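Local coordinates for Crov588 (Cafeteriavirus, PDB 6NYR), which is of unknown function but folds as a circular leucine-rich-repeat solenoid built largely from FNIP repeats, at residues L498-D503 with T518-G523; T524-N529 with T546-K551; L564-K569 with L586-S591. All blocks are in the same frame, centred on the assembly; numbering follows the deposited sequence.

Interaction 1: L498-D503 with T518-G523; sequences LELGHD and THLIFG
Leu498-Asp503 and Thr518-Gly523 run side by side in the same direction and pair as neighbouring parallel strands of successive solenoid coils. Three backbone bonds make the ladder. Leu498 N donates to His519 O at 3.2 Å, from above the carbonyl plane. Ile521 N returns a bond to Leu498 O at 3.1 Å. The straightest is Leu500 N to Ile521 O, 2.9 Å with 172° at the hydrogen, nearly along the C=O axis.

Just past the last strand residue, Leu500 carries the apolar contact. Its CG sits anti to the carbonyl carbon (chi1 -62°). CB lies 3.6 Å from Ile521 O, beside the bond made by its own N. CG is a little farther from the same oxygen. Branch CD1 then goes to the ring of Phe522 and lies 3.7 Å from Phe522 CD1. That methyl meets the ring obliquely, and the two side chains point the same way. Leu498 and Leu520 also lie alongside each other, buried within the coil, with Leu498 CD2 3.8 Å from Leu520 CD1.

Glu499 and Ile521 lie on the other face. Glu499 CG, anti to the backbone N, passes 3.9 Å from Ile521 CG2. The extended chain then carries OE1 to Tyr497 OH, a hydrogen bond along its own strand. Farther on, the two backbones come close: Gly523 has no side chain, and its CA makes a CA-H...O contact of 3.3 Å with Gly501 O.

This is the leucine-rich-repeat pattern, with leucine and phenylalanine side chains of successive coils packed side by side in the core. The chemistry implies that backbone bonds fix the register, while buried hydrocarbon contacts hold the Leu498 and Leu520 face together.

Interaction 2: T524-N529 with T546-K551; sequences TSFNQN and TCFNQK
Asn527 CG is anti to its backbone N (chi1 -169°), which sends the carboxamide across to the next coil. Gln550 CG is anti to its carbonyl carbon (chi1 -62°), and its chain bends again at chi2, which brings NE2 back to the same place. The two side chains cross at about a right angle.

One atom, Asn527 OD1, accepts both of the hydrogen bonds made here. Asn549 N donates at 2.8 Å, almost straight, with 176° at the hydrogen. Gln550 NE2 donates at 3.0 Å, with the oxygen close to the plane of the Gln550 amide. Each donor stands above the Asn527 carbonyl plane and not on a lone pair.

Earlier in the turn, Cys547 N bonds to Thr524 O at 2.8 Å, nearly along the C=O axis. Thr524 and Thr546 lie alongside, with Thr524 CG2 3.7 Å from Thr546 CB. Farther in, the buried phenylalanines point the same way, and Phe526 CE2 comes within 3.9 Å of Phe548 CD1. Gln528 O lies at the edge of the Phe548 ring, 3.6 Å from Phe548 CE1. Gln528 N sits over the centre of one face of the Phe526 ring.

The repeat of this pattern resembles the asparagine ladder of leucine-rich-repeat proteins. Asn505 OD1 serves Asn527 N and Gln528 NE2 in the same way, and Asn549 OD1 serves Asn571 N and Gln572 NE2. The chemistry implies that two donors on one oxygen probably restrict the rotation of the Asn527 amide, and that Asn549 N gains a partner in a turn without strand pairing.

Interaction 3: L564-K569 with L586-S591; sequences LEFGPK and LTFGTS
Phe566 and Phe588 stand side by side and point the same way. Their planes are only 12° apart, but the rings are slid past each other, with centroids 5.7 Å apart, and barely overlap. Touch is along their near sides, with Phe566 CD2 3.6 Å from Phe588 CD1. Leu564 CG lies over one face of the Phe566 ring, toward its rim. Leu564 and Leu586 also lie alongside, and Leu564 CD2 meets Leu586 CD1 at 3.7 Å.

These residues fill the core of two successive coils of the leucine-rich-repeat solenoid, whose short strands pair in parallel. Thr587 N donates to Leu564 O at 2.9 Å, and Phe566 N to Thr587 O at 2.9 Å, both nearly along the C=O axis. A water bridges Leu564 O and Thr587 OG1 on the side of the Glu565 and Thr587 side chains.

Beyond the strands, three donors grip Pro568 O. Ser591 OG is nearest, 2.6 Å away and on a lone pair. Chi1 of 78° sets this OG between the backbone N and the carbonyl carbon, so it reaches the same oxygen that Ser591 N bonds. Thr590 OG1 adds a third bond at 3.1 Å, from above the carbonyl plane.

How the interactions relate
From the N terminus, interaction 1 comes first and closes one coil by joining strand 497-499 to strand 519-521. The chain runs directly from 518-523 into 524-529, where interaction 2 opens; it closes the next coil at 546-551, joining the turns that follow two adjacent strands. Interaction 3 then closes the coil between strands 563-565 and 585-587. The three are in series, and none nests in or crosses another. Interactions 1 and 2 meet through His502 and Ser525. Interactions 1 and 3 do not touch, their nearest atoms being about 7 Å apart. Interactions 1 and 2 tie neighbouring coils in succession; interaction 3 ties a pair one coil farther on, and Thr546 with Lys569 spans the step between.

Interaction 1: L498-D503 with T518-G523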
loop_
_atom_site.group_PDB
_atom_site.type_symbol
_atom_site.label_atom_id
_atom_site.label_comp_id
_atom_site.label_asym_id
_atom_site.label_seq_id
_atom_site.Cartn_x
_atom_site.Cartn_y
_atom_site.Cartn_z
ATOM N N LEU A 498 11.084 22.864 3.060
ATOM C CA LEU A 498 12.535 22.722 3.122
ATOM C C LEU A 498 12.856 21.643 4.143
ATOM O O LEU A 498 12.567 21.808 5.332
ATOM C CB LEU A 498 13.209 24.039 3.513
ATOM C CG LEU A 498 14.713 23.983 3.784
ATOM C CD1 LEU A 498 15.487 23.649 2.515
ATOM C CD2 LEU A 498 15.212 25.291 4.396
ATOM N N GLU A 499 13.469 20.558 3.685
ATOM C CA GLU A 499 13.877 19.460 4.549
ATOM C C GLU A 499 15.399 19.381 4.544
ATOM O O GLU A 499 16.014 19.181 3.491
ATOM C CB GLU A 499 13.275 18.135 4.090
ATOM C CG GLU A 499 13.605 16.974 5.026
ATOM C CD GLU A 499 13.012 15.655 4.576
ATOM O OE1 GLU A 499 11.986 15.667 3.862
ATOM O OE2 GLU A 499 13.582 14.604 4.940
ATOM N N LEU A 500 15.996 19.545 5.717
ATOM C CA LEU A 500 17.431 19.426 5.909
ATOM C C LEU A 500 17.762 18.003 6.333
ATOM O O LEU A 500 16.944 17.317 6.952
ATOM C CB LEU A 500 17.894 20.433 6.956
ATOM C CG LEU A 500 17.622 21.863 6.471
ATOM C CD1 LEU A 500 17.359 22.808 7.631
ATOM C CD2 LEU A 500 18.778 22.371 5.617
ATOM N N GLY A 501 18.968 17.561 5.986
ATOM C CA GLY A 501 19.353 16.176 6.134
ATOM C C GLY A 501 20.096 15.880 7.426
ATOM O O GLY A 501 20.218 16.712 8.326
ATOM N N HIS A 502 20.594 14.644 7.503
ATOM C CA HIS A 502 21.198 14.147 8.731
ATOM C C HIS A 502 22.285 15.082 9.242
ATOM O O HIS A 502 22.289 15.469 10.416
ATOM C CB HIS A 502 21.782 12.747 8.499
ATOM C CG HIS A 502 22.401 12.148 9.724
ATOM N ND1 HIS A 502 23.704 12.398 10.100
ATOM C CD2 HIS A 502 21.891 11.316 10.664
ATOM C CE1 HIS A 502 23.969 11.748 11.219
ATOM N NE2 HIS A 502 22.888 11.082 11.581
ATOM N N ASP A 503 23.218 15.459 8.366
ATOM C CA ASP A 503 24.437 16.112 8.814
ATOM C C ASP A 503 24.302 17.621 8.972
ATOM O O ASP A 503 25.168 18.234 9.605
ATOM C CB ASP A 503 25.586 15.843 7.833
ATOM C CG ASP A 503 26.064 14.409 7.849
ATOM O OD1 ASP A 503 25.529 13.592 8.631
ATOM O OD2 ASP A 503 26.990 14.103 7.067
ATOM N N THR A 518 6.365 27.418 4.715
ATOM C CA THR A 518 5.389 26.961 5.694
ATOM C C THR A 518 5.876 25.765 6.498
ATOM O O THR A 518 5.471 25.604 7.654
ATOM C CB THR A 518 4.069 26.589 4.999
ATOM O OG1 THR A 518 4.294 25.501 4.095
ATOM C CG2 THR A 518 3.506 27.776 4.244
ATOM N N HIS A 519 6.718 24.914 5.910
ATOM C CA HIS A 519 7.155 23.669 6.532
ATOM C C HIS A 519 8.675 23.646 6.630
ATOM O O HIS A 519 9.366 23.820 5.623
ATOM C CB HIS A 519 6.677 22.451 5.734
ATOM C CG HIS A 519 5.202 22.215 5.809
ATOM N ND1 HIS A 519 4.278 23.070 5.247
ATOM C CD2 HIS A 519 4.493 21.214 6.381
ATOM C CE1 HIS A 519 3.062 22.606 5.472
ATOM N NE2 HIS A 519 3.164 21.481 6.156
ATOM N N LEU A 520 9.193 23.421 7.837
ATOM C CA LEU A 520 10.632 23.321 8.058
ATOM C C LEU A 520 10.919 22.047 8.838
ATOM O O LEU A 520 10.300 21.797 9.878
ATOM C CB LEU A 520 11.165 24.543 8.807
ATOM C CG LEU A 520 12.676 24.580 9.017
ATOM C CD1 LEU A 520 13.418 24.447 7.691
ATOM C CD2 LEU A 520 13.088 25.858 9.732
ATOM N N ILE A 521 11.862 21.254 8.337
ATOM C CA ILE A 521 12.210 19.963 8.915
ATOM C C ILE A 521 13.712 19.946 9.152
ATOM O O ILE A 521 14.489 20.027 8.193
ATOM C CB ILE A 521 11.816 18.791 7.989
ATOM C CG1 ILE A 521 10.331 18.847 7.626
ATOM C CG2 ILE A 521 12.210 17.461 8.635
ATOM C CD1 ILE A 521 9.390 18.436 8.721
ATOM N N PHE A 522 14.121 19.847 10.411
ATOM C CA PHE A 522 15.530 19.705 10.741
ATOM C C PHE A 522 15.911 18.235 10.818
ATOM O O PHE A 522 15.123 17.395 11.263
ATOM C CB PHE A 522 15.851 20.400 12.061
ATOM C CG PHE A 522 15.947 21.891 11.950
ATOM C CD1 PHE A 522 17.015 22.480 11.298
ATOM C CD2 PHE A 522 14.969 22.706 12.491
ATOM C CE1 PHE A 522 17.113 23.851 11.193
ATOM C CE2 PHE A 522 15.056 24.081 12.386
ATOM C CZ PHE A 522 16.128 24.655 11.737
ATOM N N GLY A 523 17.124 17.929 10.377
ATOM C CA GLY A 523 17.634 16.579 10.419
ATOM C C GLY A 523 18.228 16.210 11.769
ATOM O O GLY A 523 18.168 16.954 12.749
#

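Interaction 2: T524-N529 with T546-K551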
loop_
_atom_site.group_PDB
_atom_site.type_symbol
_atom_site.label_atom_id
_atom_site.label_comp_id
_atom_site.label_asym_id
_atom_site.label_seq_id
_atom_site.Cartn_x
_atom_site.Cartn_y
_atom_site.Cartn_z
ATOM N N THR A 524 18.833 15.022 11.794
ATOM C CA THR A 524 19.362 14.461 13.032
ATOM C C THR A 524 20.257 15.447 13.768
ATOM O O THR A 524 20.102 15.669 14.974
ATOM C CB THR A 524 20.143 13.179 12.714
ATOM O OG1 THR A 524 19.256 12.186 12.186
ATOM C CG2 THR A 524 20.851 12.640 13.949
ATOM N N SER A 525 21.197 16.058 13.053
ATOM C CA SER A 525 22.333 16.693 13.701
ATOM C C SER A 525 22.116 18.155 14.058
ATOM O O SER A 525 22.884 18.692 14.866
ATOM C CB SER A 525 23.572 16.582 12.804
ATOM O OG SER A 525 23.941 15.227 12.618
ATOM N N PHE A 526 21.109 18.814 13.496
ATOM C CA PHE A 526 20.975 20.245 13.721
ATOM C C PHE A 526 20.855 20.536 15.214
ATOM O O PHE A 526 19.969 20.005 15.892
ATOM C CB PHE A 526 19.766 20.816 12.985
ATOM C CG PHE A 526 19.604 22.294 13.197
ATOM C CD1 PHE A 526 20.424 23.188 12.531
ATOM C CD2 PHE A 526 18.668 22.789 14.089
ATOM C CE1 PHE A 526 20.301 24.547 12.733
ATOM C CE2 PHE A 526 18.535 24.146 14.294
ATOM C CZ PHE A 526 19.356 25.029 13.614
ATOM N N ASN A 527 21.743 21.381 15.726
ATOM C CA ASN A 527 21.698 21.763 17.131
ATOM C C ASN A 527 22.303 23.156 17.304
ATOM O O ASN A 527 23.174 23.382 18.146
ATOM C CB ASN A 527 22.422 20.730 17.995
ATOM C CG ASN A 527 22.187 20.945 19.476
ATOM O OD1 ASN A 527 21.230 21.612 19.873
ATOM N ND2 ASN A 527 23.055 20.374 20.303
ATOM N N GLN A 528 21.832 24.113 16.512
ATOM C CA GLN A 528 22.278 25.496 16.609
ATOM C C GLN A 528 21.161 26.359 17.177
ATOM O O GLN A 528 19.985 26.161 16.858
ATOM C CB GLN A 528 22.716 26.049 15.250
ATOM C CG GLN A 528 23.858 25.288 14.598
ATOM C CD GLN A 528 25.098 25.223 15.469
ATOM O OE1 GLN A 528 25.546 26.233 16.014
ATOM N NE2 GLN A 528 25.657 24.028 15.605
ATOM N N ASN A 529 21.535 27.310 18.028
ATOM C CA ASN A 529 20.552 28.190 18.642
ATOM C C ASN A 529 19.854 29.032 17.582
ATOM O O ASN A 529 20.489 29.572 16.673
ATOM C CB ASN A 529 21.235 29.098 19.661
ATOM C CG ASN A 529 20.267 30.023 20.355
ATOM O OD1 ASN A 529 19.370 29.580 21.073
ATOM N ND2 ASN A 529 20.440 31.324 20.144
ATOM N N THR A 546 16.805 14.825 15.873
ATOM C CA THR A 546 17.288 14.098 17.041
ATOM C C THR A 546 17.987 15.018 18.034
ATOM O O THR A 546 17.650 15.036 19.223
ATOM C CB THR A 546 18.244 12.981 16.601
ATOM O OG1 THR A 546 17.540 12.020 15.806
ATOM C CG2 THR A 546 18.865 12.290 17.807
ATOM N N CYS A 547 18.955 15.802 17.561
ATOM C CA CYS A 547 19.914 16.416 18.467
ATOM C C CYS A 547 19.543 17.810 18.957
ATOM O O CYS A 547 20.167 18.286 19.912
ATOM C CB CYS A 547 21.293 16.502 17.798
ATOM S SG CYS A 547 22.143 14.924 17.629
ATOM N N PHE A 548 18.576 18.487 18.347
ATOM C CA PHE A 548 18.336 19.874 18.723
ATOM C C PHE A 548 18.009 19.976 20.209
ATOM O O PHE A 548 16.984 19.454 20.664
ATOM C CB PHE A 548 17.203 20.496 17.915
ATOM C CG PHE A 548 16.864 21.895 18.358
ATOM C CD1 PHE A 548 17.636 22.974 17.948
ATOM C CD2 PHE A 548 15.795 22.130 19.207
ATOM C CE1 PHE A 548 17.337 24.257 18.365
ATOM C CE2 PHE A 548 15.492 23.415 19.626
ATOM C CZ PHE A 548 16.265 24.477 19.205
ATOM N N ASN A 549 18.871 20.657 20.966
ATOM C CA ASN A 549 18.637 20.872 22.387
ATOM C C ASN A 549 19.161 22.246 22.814
ATOM O O ASN A 549 20.004 22.383 23.695
ATOM C CB ASN A 549 19.289 19.771 23.225
ATOM C CG ASN A 549 18.854 19.806 24.681
ATOM O OD1 ASN A 549 17.780 20.310 25.006
ATOM N ND2 ASN A 549 19.697 19.279 25.564
ATOM N N GLN A 550 18.655 23.294 22.172
ATOM C CA GLN A 550 18.984 24.664 22.532
ATOM C C GLN A 550 17.773 25.324 23.179
ATOM O O GLN A 550 16.625 24.980 22.883
ATOM C CB GLN A 550 19.424 25.478 21.312
ATOM C CG GLN A 550 20.676 24.951 20.659
ATOM C CD GLN A 550 21.837 24.847 21.624
ATOM O OE1 GLN A 550 22.220 25.825 22.266
ATOM N NE2 GLN A 550 22.391 23.646 21.748
ATOM N N LYS A 551 18.033 26.275 24.070
ATOM C CA LYS A 551 16.937 27.001 24.691
ATOM C C LYS A 551 16.317 27.952 23.678
ATOM O O LYS A 551 17.021 28.616 22.909
ATOM C CB LYS A 551 17.409 27.785 25.912
ATOM C CG LYS A 551 16.246 28.265 26.782
ATOM C CD LYS A 551 16.678 29.269 27.837
ATOM C CE LYS A 551 16.506 28.707 29.241
ATOM N NZ LYS A 551 17.564 27.701 29.551
#

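Interaction 3: L564-K569 with L586-S591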
loop_
_atom_site.group_PDB
_atom_site.type_symbol
_atom_site.label_atom_id
_atom_site.label_comp_id
_atom_site.label_asym_id
_atom_site.label_seq_id
_atom_site.Cartn_x
_atom_site.Cartn_y
_atom_site.Cartn_z
ATOM N N LEU A 564 4.198 22.168 16.157
ATOM C CA LEU A 564 5.569 22.135 16.652
ATOM C C LEU A 564 5.888 20.756 17.206
ATOM O O LEU A 564 5.177 20.252 18.080
ATOM C CB LEU A 564 5.788 23.199 17.732
ATOM C CG LEU A 564 7.160 23.200 18.402
ATOM C CD1 LEU A 564 8.277 23.340 17.382
ATOM C CD2 LEU A 564 7.235 24.321 19.439
ATOM N N GLU A 565 6.965 20.159 16.702
ATOM C CA GLU A 565 7.425 18.849 17.160
ATOM C C GLU A 565 8.888 18.959 17.567
ATOM O O GLU A 565 9.752 19.238 16.726
ATOM C CB GLU A 565 7.247 17.778 16.080
ATOM C CG GLU A 565 7.760 16.403 16.493
ATOM C CD GLU A 565 7.537 15.339 15.429
ATOM O OE1 GLU A 565 6.850 15.635 14.428
ATOM O OE2 GLU A 565 8.072 14.218 15.583
ATOM N N PHE A 566 9.157 18.767 18.858
ATOM C CA PHE A 566 10.519 18.640 19.356
ATOM C C PHE A 566 11.012 17.206 19.201
ATOM O O PHE A 566 10.228 16.251 19.207
ATOM C CB PHE A 566 10.604 19.053 20.826
ATOM C CG PHE A 566 10.436 20.522 21.052
ATOM C CD1 PHE A 566 11.410 21.413 20.633
ATOM C CD2 PHE A 566 9.312 21.015 21.691
ATOM C CE1 PHE A 566 11.258 22.765 20.835
ATOM C CE2 PHE A 566 9.159 22.373 21.897
ATOM C CZ PHE A 566 10.134 23.245 21.469
ATOM N N GLY A 567 12.327 17.058 19.079
ATOM C CA GLY A 567 12.930 15.763 18.878
ATOM C C GLY A 567 13.355 15.071 20.156
ATOM O O GLY A 567 13.208 15.596 21.261
ATOM N N PRO A 568 13.915 13.866 20.012
ATOM C CA PRO A 568 14.313 13.073 21.184
ATOM C C PRO A 568 15.053 13.829 22.280
ATOM O O PRO A 568 14.700 13.700 23.457
ATOM C CB PRO A 568 15.210 11.986 20.570
ATOM C CG PRO A 568 14.620 11.759 19.202
ATOM C CD PRO A 568 14.023 13.096 18.753
ATOM N N LYS A 569 16.076 14.600 21.920
ATOM C CA LYS A 569 17.004 15.145 22.903
ATOM C C LYS A 569 16.632 16.531 23.428
ATOM O O LYS A 569 17.333 17.042 24.309
ATOM C CB LYS A 569 18.424 15.191 22.316
ATOM C CG LYS A 569 19.140 13.850 22.313
ATOM C CD LYS A 569 20.647 14.004 22.136
ATOM C CE LYS A 569 21.352 12.661 22.303
ATOM N NZ LYS A 569 22.359 12.375 21.243
ATOM N N LEU A 586 1.232 20.534 19.587
ATOM C CA LEU A 586 2.553 20.520 20.201
ATOM C C LEU A 586 2.914 19.102 20.616
ATOM O O LEU A 586 2.139 18.437 21.311
ATOM C CB LEU A 586 2.600 21.452 21.413
ATOM C CG LEU A 586 3.896 21.507 22.222
ATOM C CD1 LEU A 586 5.050 21.989 21.376
ATOM C CD2 LEU A 586 3.691 22.417 23.439
ATOM N N THR A 587 4.096 18.648 20.199
ATOM C CA THR A 587 4.587 17.318 20.544
ATOM C C THR A 587 6.007 17.431 21.081
ATOM O O THR A 587 6.903 17.909 20.377
ATOM C CB THR A 587 4.558 16.373 19.333
ATOM O OG1 THR A 587 3.201 16.148 18.928
ATOM C CG2 THR A 587 5.229 15.039 19.665
ATOM N N PHE A 588 6.215 16.962 22.307
ATOM C CA PHE A 588 7.551 16.872 22.879
ATOM C C PHE A 588 8.173 15.518 22.564
ATOM O O PHE A 588 7.478 14.508 22.422
ATOM C CB PHE A 588 7.518 17.068 24.398
ATOM C CG PHE A 588 7.143 18.456 24.823
ATOM C CD1 PHE A 588 8.060 19.490 24.752
ATOM C CD2 PHE A 588 5.872 18.725 25.305
ATOM C CE1 PHE A 588 7.717 20.769 25.142
ATOM C CE2 PHE A 588 5.524 19.999 25.701
ATOM C CZ PHE A 588 6.446 21.023 25.620
ATOM N N GLY A 589 9.503 15.504 22.480
ATOM C CA GLY A 589 10.232 14.290 22.192
ATOM C C GLY A 589 10.489 13.449 23.427
ATOM O O GLY A 589 10.057 13.756 24.539
ATOM N N THR A 590 11.250 12.373 23.218
ATOM C CA THR A 590 11.388 11.336 24.236
ATOM C C THR A 590 11.874 11.892 25.573
ATOM O O THR A 590 11.364 11.508 26.634
ATOM C CB THR A 590 12.339 10.240 23.739
ATOM O OG1 THR A 590 13.615 10.814 23.428
ATOM C CG2 THR A 590 11.782 9.550 22.500
ATOM N N SER A 591 12.859 12.787 25.552
ATOM C CA SER A 591 13.608 13.114 26.757
ATOM C C SER A 591 13.173 14.409 27.441
ATOM O O SER A 591 13.757 14.766 28.469
ATOM C CB SER A 591 15.109 13.189 26.438
ATOM O OG SER A 591 15.449 14.413 25.808
HETATM O O HOH W 1 2.818 18.373 16.875
#